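PDB 3F9S: putative polyketide cyclase from Acidithiobacillus ferrooxidans, which probably acts as a SnoaL-like polyketide cyclase, closing a ring in a polyketide intermediate. Local coordinates for the interface of chains A and B. Sequence-based numbering; all coordinates share one arbitrary frame. Chains: chain A/B, putative polyketide cyclase.

The interface of chains A and B. Residues chain A 87-89, 111-113, 129-131; chain B 40, 42, 113, 115, 127, 129-130.
Extended backbone from strands 83-93, 107-118 and 122-130 of chain A faces the corresponding sheet of chain B and its strand 36-40, which carries B:His40; the strand residues keep beta torsions, while A:Asp131 (psi 69°) and B:Pro42 lie in loops. B:Trp127 and B:His40 form a layered pair: B:His40 CD2 lies over the centre of the indole, and the opposite indole face receives A:Thr87 CB, 3.9 Å from the centroid of the six-membered ring. A:Thr87 CG2, anti to its carbonyl carbon, meets B:Val115 CG2 tip to tip. A:Gly112 O lies beside the rim at B:Trp127 CH2, 3.4 Å away and out of the ring plane. With its CG anti to the backbone N (chi1 -179°), B:His40 presents NE2 in the ring plane to the hydroxyl A:Ser111 OG at 2.6 Å, a short hydrogen bond in which the donor cannot be told; the indole lying against the imidazole face may help fix its tilt. B:Ile129 packs its CG1 against A:Gly112 CA, while its CG2 meets A:Ile129 CG2 at 3.7 Å as the two isoleucines run antiparallel past one another. The methyls A:Ala113 CB and B:Ala113 CB touch tightly at 3.5 Å. A:Asp131 lies alongside B:Pro42, and water 1 links its carboxylate OD1 (2.8 Å) to B:Thr130 O (2.7 Å). The patch lies on the sheet of the SnoaL-like alpha+beta fold, just before C-terminal helix 132-142, its twin across the two-fold of a possibly biological dimer.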
loop_
_atom_site.group_PDB
_atom_site.type_symbol
_atom_site.label_atom_id
_atom_site.label_comp_id
_atom_site.label_asym_id
_atom_site.label_seq_id
_atom_site.Cartn_x
_atom_site.Cartn_y
_atom_site.Cartn_z
ATOM N N THR A 87 -7.077 -4.396 0.978
ATOM C CA THR A 87 -6.156 -4.102 2.067
ATOM C C THR A 87 -6.151 -5.374 2.871
ATOM O O THR A 87 -7.163 -6.067 2.973
ATOM C CB THR A 87 -6.578 -2.907 2.893
ATOM O OG1 THR A 87 -7.924 -3.067 3.319
ATOM C CG2 THR A 87 -6.446 -1.631 2.062
ATOM N N TRP A 88 -5.001 -5.670 3.476
ATOM C CA TRP A 88 -4.832 -6.915 4.175
ATOM C C TRP A 88 -3.742 -6.878 5.212
ATOM O O TRP A 88 -2.855 -6.025 5.176
ATOM C CB TRP A 88 -4.525 -8.039 3.186
ATOM C CG TRP A 88 -3.508 -7.694 2.140
ATOM C CD1 TRP A 88 -3.761 -7.199 0.938
ATOM C CD2 TRP A 88 -2.091 -7.853 2.226
ATOM N NE1 TRP A 88 -2.611 -6.996 0.229
ATOM C CE2 TRP A 88 -1.551 -7.390 0.997
ATOM C CE3 TRP A 88 -1.226 -8.301 3.218
ATOM C CZ2 TRP A 88 -0.196 -7.418 0.717
ATOM C CZ3 TRP A 88 0.144 -8.320 2.958
ATOM C CH2 TRP A 88 0.648 -7.869 1.710
ATOM N N LEU A 89 -3.897 -7.791 6.159
ATOM C CA LEU A 89 -2.911 -8.107 7.154
ATOM C C LEU A 89 -2.417 -9.462 6.711
ATOM O O LEU A 89 -3.055 -10.169 5.926
ATOM C CB LEU A 89 -3.540 -8.189 8.527
ATOM C CG LEU A 89 -4.215 -6.889 8.937
ATOM C CD1 LEU A 89 -4.824 -7.088 10.305
ATOM C CD2 LEU A 89 -3.318 -5.667 8.914
ATOM N N SER A 111 1.309 -5.900 6.652
ATOM C CA SER A 111 0.064 -5.398 6.099
ATOM C C SER A 111 0.366 -4.904 4.731
ATOM O O SER A 111 1.510 -4.624 4.395
ATOM C CB SER A 111 -0.544 -4.288 6.947
ATOM O OG SER A 111 0.376 -3.242 7.133
ATOM N N GLY A 112 -0.672 -4.836 3.915
ATOM C CA GLY A 112 -0.476 -4.380 2.583
ATOM C C GLY A 112 -1.763 -3.964 1.934
ATOM O O GLY A 112 -2.842 -4.129 2.480
ATOM N N ALA A 113 -1.582 -3.347 0.782
ATOM C CA ALA A 113 -2.681 -2.913 -0.046
ATOM C C ALA A 113 -2.349 -3.324 -1.462
ATOM O O ALA A 113 -1.229 -3.114 -1.923
ATOM C CB ALA A 113 -2.884 -1.434 0.105
ATOM N N ILE A 129 1.531 -2.346 -2.418
ATOM C CA ILE A 129 2.522 -1.828 -1.472
ATOM C C ILE A 129 2.319 -2.696 -0.245
ATOM O O ILE A 129 1.192 -2.959 0.141
ATOM C CB ILE A 129 2.290 -0.350 -1.100
ATOM C CG1 ILE A 129 2.143 0.518 -2.335
ATOM C CG2 ILE A 129 3.435 0.145 -0.177
ATOM C CD1 ILE A 129 3.384 0.720 -3.123
ATOM N N THR A 130 3.412 -3.118 0.371
ATOM C CA THR A 130 3.357 -3.916 1.572
ATOM C C THR A 130 4.328 -3.312 2.572
ATOM O O THR A 130 5.280 -2.627 2.196
ATOM C CB THR A 130 3.792 -5.360 1.298
ATOM O OG1 THR A 130 5.186 -5.379 1.044
ATOM C CG2 THR A 130 3.088 -5.959 0.077
ATOM N N ASP A 131 4.107 -3.619 3.840
ATOM C CA ASP A 131 4.956 -3.129 4.920
ATOM C C ASP A 131 6.215 -3.996 5.059
ATOM O O ASP A 131 6.411 -4.718 6.044
ATOM C CB ASP A 131 4.176 -3.074 6.225
ATOM C CG ASP A 131 4.973 -2.474 7.355
ATOM O OD1 ASP A 131 5.954 -1.738 7.082
ATOM O OD2 ASP A 131 4.587 -2.743 8.507
ATOM N N HIS B 40 -4.350 2.970 10.391
ATOM C CA HIS B 40 -3.241 2.081 10.146
ATOM C C HIS B 40 -2.277 2.873 9.311
ATOM O O HIS B 40 -2.655 3.399 8.265
ATOM C CB HIS B 40 -3.750 0.888 9.370
ATOM C CG HIS B 40 -2.701 -0.132 9.073
ATOM N ND1 HIS B 40 -2.398 -1.159 9.932
ATOM C CD2 HIS B 40 -1.902 -0.289 7.997
ATOM C CE1 HIS B 40 -1.461 -1.921 9.389
ATOM N NE2 HIS B 40 -1.133 -1.405 8.218
ATOM N N PRO B 42 1.871 2.163 9.295
ATOM C CA PRO B 42 3.048 1.604 9.985
ATOM C C PRO B 42 4.139 2.637 10.259
ATOM O O PRO B 42 4.519 3.375 9.343
ATOM C CB PRO B 42 3.530 0.504 9.044
ATOM C CG PRO B 42 2.313 0.112 8.242
ATOM C CD PRO B 42 1.466 1.349 8.135
ATOM N N ALA B 113 -0.255 3.392 -0.681
ATOM C CA ALA B 113 -1.687 3.216 -0.895
ATOM C C ALA B 113 -2.321 3.774 0.356
ATOM O O ALA B 113 -1.902 3.445 1.442
ATOM C CB ALA B 113 -2.036 1.752 -1.064
ATOM N N VAL B 115 -6.140 4.491 2.064
ATOM C CA VAL B 115 -7.578 4.383 2.054
ATOM C C VAL B 115 -8.033 5.583 2.850
ATOM O O VAL B 115 -7.675 5.710 4.004
ATOM C CB VAL B 115 -8.108 3.120 2.727
ATOM C CG1 VAL B 115 -9.619 3.029 2.515
ATOM C CG2 VAL B 115 -7.406 1.871 2.132
ATOM N N TRP B 127 -6.097 4.610 6.168
ATOM C CA TRP B 127 -5.443 3.340 6.394
ATOM C C TRP B 127 -4.408 3.356 5.287
ATOM O O TRP B 127 -4.786 3.347 4.117
ATOM C CB TRP B 127 -6.451 2.240 6.188
ATOM C CG TRP B 127 -6.043 0.880 6.599
ATOM C CD1 TRP B 127 -6.496 0.232 7.682
ATOM C CD2 TRP B 127 -5.151 -0.028 5.922
ATOM N NE1 TRP B 127 -5.945 -1.010 7.755
ATOM C CE2 TRP B 127 -5.138 -1.216 6.676
ATOM C CE3 TRP B 127 -4.404 0.029 4.740
ATOM C CZ2 TRP B 127 -4.367 -2.340 6.320
ATOM C CZ3 TRP B 127 -3.643 -1.099 4.377
ATOM C CH2 TRP B 127 -3.636 -2.251 5.175
ATOM N N ILE B 129 -0.310 2.295 3.661
ATOM C CA ILE B 129 0.902 1.507 3.606
ATOM C C ILE B 129 1.781 2.268 2.630
ATOM O O ILE B 129 1.308 2.703 1.592
ATOM C CB ILE B 129 0.720 0.093 3.031
ATOM C CG1 ILE B 129 -0.360 -0.713 3.728
ATOM C CG2 ILE B 129 2.034 -0.670 3.180
ATOM C CD1 ILE B 129 -0.018 -1.245 5.057
ATOM N N THR B 130 3.038 2.465 2.990
ATOM C CA THR B 130 3.978 3.150 2.113
ATOM C C THR B 130 5.238 2.330 2.003
ATOM O O THR B 130 5.538 1.512 2.887
ATOM C CB THR B 130 4.334 4.508 2.647
ATOM O OG1 THR B 130 5.182 4.361 3.790
ATOM C CG2 THR B 130 3.081 5.320 3.021
HETATM O O HOH W 1 6.246 0.283 5.226
#